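Local coordinates for protein fusolin (Anomala cuprea entomopoxvirus, PDB 4YN1) that forms the crystalline spindles of an insect poxvirus that enhance virulence, and probably acts on chitin as a lytic polysaccharide monooxygenase-like protein, at residues 5-10 with 227-232; 151-156 with 209-214. All coordinates share one frame; numbering follows the deposited sequence.

In the fold
The chain starts on strand 2-6, at the edge of an antiparallel sheet with strands 131-140, 194-203 and 180-182, and turns through residues 7-9 into helix 10-17. Contact 1 (5-10 with 227-232) sets this turn against strand 223-234 of the second sheet, closing a loop of 216 residues. Nested inside it, contact 2 (151-156 with 209-214) pairs strand 147-154 with strand 209-217 and closes a loop of 52 residues. Strands 209-217 and 223-234 follow each other in the chain and lie side by side, so both contacts reach the same sheet. Contact 2 is one pairing within that sheet, whereas contact 1 sets the turn and helix start that follow the N-terminal strand against it.

Contact 1. Residues 5-10 with 227-232; sequences TFPIAR and NCVDAV
At the start of helix 10-17, after the turn that follows the N-terminal strand, Arg-10 meets Cys-228 and Asp-230 of strand 223-234. Its backbone N-H gives a nearly straight bond to Cys-228 O (2.9 Å), just after Ala-9 at the N-cap position. The side chain then reaches across the strand: CG is anti to the backbone N (chi1 178°), and a bend at chi3 presents the guanidinium side-on to the carboxylate. NE reaches OD2 of Asp-230 at 2.9 Å and NH2 reaches its OD1 at 2.7 Å. Both oxygens use their syn lone pairs, and the two planes lie 15° apart, so this bidentate salt bridge fixes the rotation of both groups. Cys-228 CB lies over one guanidinium face, while Trp-117 adds a cation-pi contact and Met-111 O receives NH1. Beside this polar grip, Val-229 CG1 packs on Pro-7 CB (3.5 Å), the proline following a cis peptide bond. Two waters bridge the segments: both lie within hydrogen-bonding distance of Ile-8 O, one also near Asp-230 O, the other accepting from Asp-230 N. With Cys-228 in a disulfide to Cys-93, the arrangement links helix to sheet in the beta-sandwich core of the lytic polysaccharide monooxygenase fold.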
ATOM      1  N   THR A   5      -4.780   4.567  -6.972  1.00  7.86           N
ATOM      2  CA  THR A   5      -4.203   5.884  -7.254  1.00  8.31           C
ATOM      3  C   THR A   5      -4.517   6.872  -6.157  1.00 12.20           C
ATOM      4  O   THR A   5      -3.780   7.836  -5.979  1.00 10.64           O
ATOM      5  CB  THR A   5      -4.634   6.379  -8.621  1.00 13.78           C
ATOM      6  OG1 THR A   5      -6.023   6.133  -8.795  1.00 14.94           O
ATOM      7  CG2 THR A   5      -3.839   5.751  -9.692  1.00 13.31           C
ATOM      8  N   PHE A   6      -5.626   6.671  -5.454  1.00 11.18           N
ATOM      9  CA  PHE A   6      -5.932   7.517  -4.316  1.00 11.67           C
ATOM     10  C   PHE A   6      -6.557   6.729  -3.192  1.00 13.91           C
ATOM     11  O   PHE A   6      -7.646   6.167  -3.366  1.00 14.03           O
ATOM     12  CB  PHE A   6      -6.858   8.703  -4.627  1.00 12.50           C
ATOM     13  CG  PHE A   6      -7.042   9.548  -3.380  1.00 12.89           C
ATOM     14  CD1 PHE A   6      -6.017  10.356  -2.912  1.00 15.96           C
ATOM     15  CD2 PHE A   6      -8.230   9.517  -2.671  1.00 15.52           C
ATOM     16  CE1 PHE A   6      -6.148  11.043  -1.700  1.00 17.31           C
ATOM     17  CE2 PHE A   6      -8.365  10.203  -1.467  1.00 17.35           C
ATOM     18  CZ  PHE A   6      -7.321  10.952  -0.981  1.00 15.52           C
ATOM     19  N   PRO A   7      -6.018   6.837  -1.972  1.00 11.86           N
ATOM     20  CA  PRO A   7      -4.666   7.308  -1.602  1.00 10.68           C
ATOM     21  C   PRO A   7      -3.678   6.407  -2.351  1.00 14.03           C
ATOM     22  O   PRO A   7      -3.913   5.204  -2.525  1.00 11.99           O
ATOM     23  CB  PRO A   7      -4.645   7.167  -0.067  1.00 12.33           C
ATOM     24  CG  PRO A   7      -6.089   6.934   0.344  1.00 16.03           C
ATOM     25  CD  PRO A   7      -6.681   6.198  -0.822  1.00 12.20           C
ATOM     26  N   ILE A   8      -2.604   6.983  -2.857  1.00 10.46           N
ATOM     27  CA  ILE A   8      -1.699   6.237  -3.723  1.00  9.16           C
ATOM     28  C   ILE A   8      -1.120   4.959  -3.091  1.00 11.66           C
ATOM     29  O   ILE A   8      -0.684   4.993  -1.939  1.00 11.06           O
ATOM     30  CB  ILE A   8      -0.602   7.193  -4.252  1.00 11.60           C
ATOM     31  CG1 ILE A   8       0.169   6.521  -5.427  1.00 11.97           C
ATOM     32  CG2 ILE A   8       0.334   7.650  -3.144  1.00 12.45           C
ATOM     33  CD1 ILE A   8       1.057   7.497  -6.157  1.00 13.33           C
ATOM     34  N   ALA A   9      -1.119   3.839  -3.860  1.00  9.83           N
ATOM     35  CA  ALA A   9      -0.544   2.576  -3.397  1.00  9.50           C
ATOM     36  C   ALA A   9       0.961   2.734  -3.246  1.00 11.32           C
ATOM     37  O   ALA A   9       1.622   3.462  -3.997  1.00  9.89           O
ATOM     38  CB  ALA A   9      -0.867   1.431  -4.342  1.00  9.80           C
ATOM     39  N   ARG A  10       1.510   1.993  -2.301  1.00  8.33           N
ATOM     40  CA  ARG A  10       2.904   2.066  -1.944  1.00  8.49           C
ATOM     41  C   ARG A  10       3.786   1.751  -3.145  1.00 11.04           C
ATOM     42  O   ARG A  10       4.779   2.431  -3.378  1.00 10.18           O
ATOM     43  CB  ARG A  10       3.198   1.061  -0.809  1.00  8.44           C
ATOM     44  CG  ARG A  10       4.629   1.014  -0.372  1.00 13.74           C
ATOM     45  CD  ARG A  10       4.854  -0.094   0.633  1.00 11.16           C
ATOM     46  NE  ARG A  10       4.195   0.214   1.912  1.00 11.86           N
ATOM     47  CZ  ARG A  10       4.330  -0.493   3.035  1.00 19.23           C
ATOM     48  NH1 ARG A  10       5.074  -1.592   3.053  1.00 15.58           N
ATOM     49  NH2 ARG A  10       3.724  -0.102   4.147  1.00 12.87           N
ATOM     50  N   ASN A 227      -2.935  -4.424  -2.829  1.00  9.73           N
ATOM     51  CA  ASN A 227      -2.067  -3.266  -2.658  1.00  9.56           C
ATOM     52  C   ASN A 227      -2.131  -2.706  -1.276  1.00 10.72           C
ATOM     53  O   ASN A 227      -3.228  -2.496  -0.736  1.00 10.71           O
ATOM     54  CB  ASN A 227      -2.494  -2.141  -3.575  1.00  9.43           C
ATOM     55  CG  ASN A 227      -2.218  -2.253  -5.066  1.00 14.12           C
ATOM     56  OD1 ASN A 227      -2.407  -1.258  -5.797  1.00 10.09           O
ATOM     57  ND2 ASN A 227      -1.619  -3.319  -5.557  1.00 12.19           N
ATOM     58  N   CYS A 228      -0.951  -2.378  -0.739  1.00  9.17           N
ATOM     59  CA  CYS A 228      -0.818  -1.624   0.513  1.00  9.89           C
ATOM     60  C   CYS A 228      -0.848  -0.160   0.201  1.00 11.73           C
ATOM     61  O   CYS A 228      -0.198   0.256  -0.746  1.00 10.27           O
ATOM     62  CB  CYS A 228       0.474  -1.987   1.228  1.00 10.46           C
ATOM     63  SG  CYS A 228       0.405  -3.620   1.940  1.00 15.72           S
ATOM     64  N   VAL A 229      -1.590   0.610   0.998  1.00 10.03           N
ATOM     65  CA  VAL A 229      -1.736   2.047   0.870  1.00  8.92           C
ATOM     66  C   VAL A 229      -1.397   2.668   2.222  1.00 13.01           C
ATOM     67  O   VAL A 229      -2.087   2.393   3.203  1.00 11.69           O
ATOM     68  CB  VAL A 229      -3.164   2.405   0.447  1.00 11.19           C
ATOM     69  CG1 VAL A 229      -3.381   3.907   0.491  1.00 12.17           C
ATOM     70  CG2 VAL A 229      -3.521   1.847  -0.931  1.00 10.10           C
ATOM     71  N   ASP A 230      -0.318   3.472   2.283  1.00  9.66           N
ATOM     72  CA  ASP A 230       0.108   4.142   3.509  1.00  8.56           C
ATOM     73  C   ASP A 230      -0.689   5.425   3.699  1.00 12.31           C
ATOM     74  O   ASP A 230      -0.739   6.282   2.805  1.00  9.89           O
ATOM     75  CB  ASP A 230       1.624   4.406   3.487  1.00  9.75           C
ATOM     76  CG  ASP A 230       2.414   3.089   3.372  1.00 16.69           C
ATOM     77  OD1 ASP A 230       2.290   2.240   4.278  1.00 15.78           O
ATOM     78  OD2 ASP A 230       3.119   2.892   2.345  1.00 14.49           O
ATOM     79  N   ALA A 231      -1.217   5.606   4.914  1.00  9.14           N
ATOM     80  CA  ALA A 231      -1.997   6.807   5.242  1.00  8.33           C
ATOM     81  C   ALA A 231      -1.883   7.201   6.712  1.00 11.10           C
ATOM     82  O   ALA A 231      -1.492   6.400   7.557  1.00  9.71           O
ATOM     83  CB  ALA A 231      -3.457   6.569   4.866  1.00  9.88           C
ATOM     84  N   VAL A 232      -2.228   8.433   6.996  1.00 10.38           N
ATOM     85  CA  VAL A 232      -2.276   8.978   8.360  1.00  9.25           C
ATOM     86  C   VAL A 232      -3.254  10.136   8.372  1.00 14.47           C
ATOM     87  O   VAL A 232      -3.359  10.871   7.386  1.00 12.46           O
ATOM     88  CB  VAL A 232      -0.836   9.418   8.818  1.00 11.47           C
ATOM     89  CG1 VAL A 232      -0.337  10.633   8.039  1.00 11.75           C
ATOM     90  CG2 VAL A 232      -0.797   9.675  10.312  1.00 11.37           C
TER
HETATM   91  O   HOH W   1      -0.723   6.757   0.188  1.00 10.48           O
HETATM   92  O   HOH W   2       1.244   4.180  -0.032  1.00 11.05           O

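Contact 2. Residues 151-156 with 209-214; sequences VYVTTP and FVIYVR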
ATOM      1  N   VAL A 151     -11.777  -3.989   1.049  1.00 10.13           N
ATOM      2  CA  VAL A 151     -10.827  -3.058   1.626  1.00  8.47           C
ATOM      3  C   VAL A 151     -10.693  -3.315   3.099  1.00 13.60           C
ATOM      4  O   VAL A 151     -11.690  -3.473   3.797  1.00 11.06           O
ATOM      5  CB  VAL A 151     -11.164  -1.589   1.353  1.00  9.46           C
ATOM      6  CG1 VAL A 151     -10.023  -0.696   1.815  1.00  8.39           C
ATOM      7  CG2 VAL A 151     -11.461  -1.355  -0.136  1.00  9.76           C
ATOM      8  N   TYR A 152      -9.451  -3.390   3.561  1.00 10.85           N
ATOM      9  CA  TYR A 152      -9.148  -3.624   4.965  1.00 10.67           C
ATOM     10  C   TYR A 152      -8.347  -2.477   5.482  1.00 13.96           C
ATOM     11  O   TYR A 152      -7.663  -1.821   4.707  1.00 12.55           O
ATOM     12  CB  TYR A 152      -8.322  -4.891   5.141  1.00 10.69           C
ATOM     13  CG  TYR A 152      -8.987  -6.140   4.619  1.00 13.12           C
ATOM     14  CD1 TYR A 152      -8.951  -6.460   3.263  1.00 15.46           C
ATOM     15  CD2 TYR A 152      -9.614  -7.034   5.484  1.00 13.46           C
ATOM     16  CE1 TYR A 152      -9.620  -7.578   2.767  1.00 14.85           C
ATOM     17  CE2 TYR A 152     -10.267  -8.166   5.003  1.00 13.59           C
ATOM     18  CZ  TYR A 152     -10.289  -8.422   3.641  1.00 19.71           C
ATOM     19  OH  TYR A 152     -10.968  -9.524   3.177  1.00 19.54           O
ATOM     20  N   VAL A 153      -8.384  -2.253   6.787  1.00 11.25           N
ATOM     21  CA  VAL A 153      -7.544  -1.234   7.443  1.00  9.84           C
ATOM     22  C   VAL A 153      -6.816  -1.925   8.616  1.00 13.02           C
ATOM     23  O   VAL A 153      -7.366  -2.833   9.275  1.00  9.54           O
ATOM     24  CB  VAL A 153      -8.371  -0.006   7.889  1.00 12.93           C
ATOM     25  CG1 VAL A 153      -7.523   1.001   8.645  1.00 13.22           C
ATOM     26  CG2 VAL A 153      -9.023   0.669   6.678  1.00 12.64           C
ATOM     27  N   THR A 154      -5.603  -1.492   8.888  1.00  9.92           N
ATOM     28  CA  THR A 154      -4.881  -2.055   9.998  1.00  9.35           C
ATOM     29  C   THR A 154      -5.613  -1.746  11.325  1.00 11.01           C
ATOM     30  O   THR A 154      -6.249  -0.704  11.485  1.00  9.10           O
ATOM     31  CB  THR A 154      -3.435  -1.589  10.046  1.00  8.89           C
ATOM     32  OG1 THR A 154      -3.368  -0.166   9.847  1.00 11.15           O
ATOM     33  CG2 THR A 154      -2.545  -2.320   9.011  1.00 11.03           C
ATOM     34  N   THR A 155      -5.502  -2.673  12.240  1.00  9.91           N
ATOM     35  CA  THR A 155      -6.055  -2.591  13.607  1.00 10.58           C
ATOM     36  C   THR A 155      -5.352  -1.443  14.359  1.00 12.92           C
ATOM     37  O   THR A 155      -4.231  -1.069  13.988  1.00 10.08           O
ATOM     38  CB  THR A 155      -5.880  -3.965  14.293  1.00 14.37           C
ATOM     39  OG1 THR A 155      -6.584  -3.992  15.525  1.00 27.36           O
ATOM     40  CG2 THR A 155      -4.453  -4.314  14.511  1.00 12.69           C
ATOM     41  N   PRO A 156      -5.974  -0.840  15.403  1.00 12.30           N
ATOM     42  CA  PRO A 156      -5.354   0.358  16.021  1.00 13.88           C
ATOM     43  C   PRO A 156      -3.956   0.189  16.580  1.00 15.97           C
ATOM     44  O   PRO A 156      -3.199   1.153  16.630  1.00 17.57           O
ATOM     45  CB  PRO A 156      -6.339   0.720  17.154  1.00 15.93           C
ATOM     46  CG  PRO A 156      -7.609   0.133  16.740  1.00 19.28           C
ATOM     47  CD  PRO A 156      -7.318  -1.096  15.971  1.00 14.13           C
ATOM     48  N   PHE A 209      -1.260   4.315   9.470  1.00  7.88           N
ATOM     49  CA  PHE A 209      -1.938   3.026   9.257  1.00  7.36           C
ATOM     50  C   PHE A 209      -1.843   2.593   7.799  1.00 10.99           C
ATOM     51  O   PHE A 209      -1.305   3.316   6.946  1.00  8.78           O
ATOM     52  CB  PHE A 209      -3.421   3.151   9.716  1.00  7.72           C
ATOM     53  CG  PHE A 209      -4.263   4.186   8.998  1.00  9.25           C
ATOM     54  CD1 PHE A 209      -4.279   5.503   9.418  1.00  9.68           C
ATOM     55  CD2 PHE A 209      -5.022   3.842   7.881  1.00 12.23           C
ATOM     56  CE1 PHE A 209      -5.041   6.462   8.746  1.00  9.90           C
ATOM     57  CE2 PHE A 209      -5.822   4.789   7.249  1.00 14.08           C
ATOM     58  CZ  PHE A 209      -5.781   6.103   7.647  1.00 12.32           C
ATOM     59  N   VAL A 210      -2.310   1.396   7.533  1.00  9.21           N
ATOM     60  CA  VAL A 210      -2.295   0.858   6.188  1.00  7.98           C
ATOM     61  C   VAL A 210      -3.734   0.491   5.813  1.00 13.32           C
ATOM     62  O   VAL A 210      -4.510  -0.047   6.644  1.00 12.10           O
ATOM     63  CB  VAL A 210      -1.352  -0.359   5.980  1.00 13.33           C
ATOM     64  CG1 VAL A 210      -1.544  -0.986   4.597  1.00 13.71           C
ATOM     65  CG2 VAL A 210       0.098   0.012   6.192  1.00 13.51           C
ATOM     66  N   ILE A 211      -4.084   0.845   4.566  1.00  8.13           N
ATOM     67  CA  ILE A 211      -5.324   0.464   3.898  1.00  9.11           C
ATOM     68  C   ILE A 211      -4.875  -0.625   2.909  1.00 13.08           C
ATOM     69  O   ILE A 211      -3.910  -0.425   2.152  1.00  9.92           O
ATOM     70  CB  ILE A 211      -6.048   1.609   3.185  1.00 11.37           C
ATOM     71  CG1 ILE A 211      -6.406   2.758   4.163  1.00 14.68           C
ATOM     72  CG2 ILE A 211      -7.262   1.083   2.409  1.00 12.39           C
ATOM     73  CD1 ILE A 211      -6.862   4.078   3.481  1.00 18.72           C
ATOM     74  N   TYR A 212      -5.501  -1.790   2.967  1.00  9.42           N
ATOM     75  CA  TYR A 212      -5.106  -2.912   2.122  1.00  8.01           C
ATOM     76  C   TYR A 212      -6.267  -3.206   1.207  1.00 11.81           C
ATOM     77  O   TYR A 212      -7.371  -3.478   1.691  1.00  9.09           O
ATOM     78  CB  TYR A 212      -4.781  -4.124   2.967  1.00  9.84           C
ATOM     79  CG  TYR A 212      -4.109  -5.245   2.222  1.00  9.67           C
ATOM     80  CD1 TYR A 212      -2.876  -5.053   1.604  1.00 11.67           C
ATOM     81  CD2 TYR A 212      -4.596  -6.539   2.295  1.00 10.13           C
ATOM     82  CE1 TYR A 212      -2.197  -6.095   1.005  1.00  9.98           C
ATOM     83  CE2 TYR A 212      -3.907  -7.605   1.706  1.00 11.26           C
ATOM     84  CZ  TYR A 212      -2.737  -7.371   1.018  1.00 13.64           C
ATOM     85  OH  TYR A 212      -2.049  -8.427   0.474  1.00 12.33           O
ATOM     86  N   VAL A 213      -6.046  -3.014  -0.091  1.00  9.27           N
ATOM     87  CA  VAL A 213      -7.065  -3.133  -1.121  1.00  9.23           C
ATOM     88  C   VAL A 213      -6.894  -4.427  -1.888  1.00 13.06           C
ATOM     89  O   VAL A 213      -5.818  -4.697  -2.434  1.00 10.03           O
ATOM     90  CB  VAL A 213      -7.029  -1.923  -2.058  1.00 10.69           C
ATOM     91  CG1 VAL A 213      -8.080  -2.071  -3.167  1.00 12.33           C
ATOM     92  CG2 VAL A 213      -7.234  -0.614  -1.281  1.00 10.67           C
ATOM     93  N   ARG A 214      -7.998  -5.162  -2.022  1.00 10.14           N
ATOM     94  CA  ARG A 214      -8.028  -6.411  -2.745  1.00 10.48           C
ATOM     95  C   ARG A 214      -9.054  -6.277  -3.876  1.00 12.50           C
ATOM     96  O   ARG A 214     -10.217  -5.974  -3.610  1.00 11.92           O
ATOM     97  CB  ARG A 214      -8.421  -7.546  -1.805  1.00 12.07           C
ATOM     98  CG  ARG A 214      -8.597  -8.901  -2.507  1.00 14.22           C
ATOM     99  CD  ARG A 214      -9.080  -9.945  -1.519  1.00 14.67           C
ATOM    100  NE  ARG A 214      -9.165 -11.244  -2.170  1.00 17.58           N
ATOM    101  CZ  ARG A 214     -10.101 -12.170  -1.982  1.00 21.57           C
ATOM    102  NH1 ARG A 214     -11.029 -12.010  -1.055  1.00 16.23           N
ATOM    103  NH2 ARG A 214     -10.073 -13.291  -2.675  1.00 14.69           N
TER
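Backbone bonds join Tyr-152 and Tyr-212 as an antiparallel hydrogen-bonded pair, each N donating to the other's O at 2.8 Å. Val-151 with Val-213 and Val-153 with Ile-211 form the non-hydrogen-bonded pairs on either side, and the strand axes run 161° apart. Further along, Thr-154 N donates to Val-210 O at 2.9 Å. The return bond goes to a side chain: Val-210 N points almost straight (176°) at Thr-154 OG1, 3.0 Å away. Thr-154 places this hydroxyl between its backbone N and carbonyl carbon (chi1 46°), which brings it to the strand and leaves CG2 to pack against Val-210 CB.

Apolar contacts line the face that carries Val-151, Val-153, Ile-211 and Val-213. Val-151 CG1 presses on Ile-211 CG2 at 3.3 Å, a tight fit, and Val-153 CG1 meets Phe-209 CD2 at 3.9 Å.

The opposite face carries the two tyrosines. Tyr-152 sets its ring edge, at CD1, 3.7 Å from Tyr-212 O, and both tyrosine rings meet Trp-167 edge-to-face. Tyr-152 OH is hydrogen-bonded to Glu-150, and its side chain touches a bound N-acetylglucosamine. The pairing is that of neighbouring antiparallel strands in an immunoglobulin-like beta-sandwich, here with a glycan-contacting tyrosine.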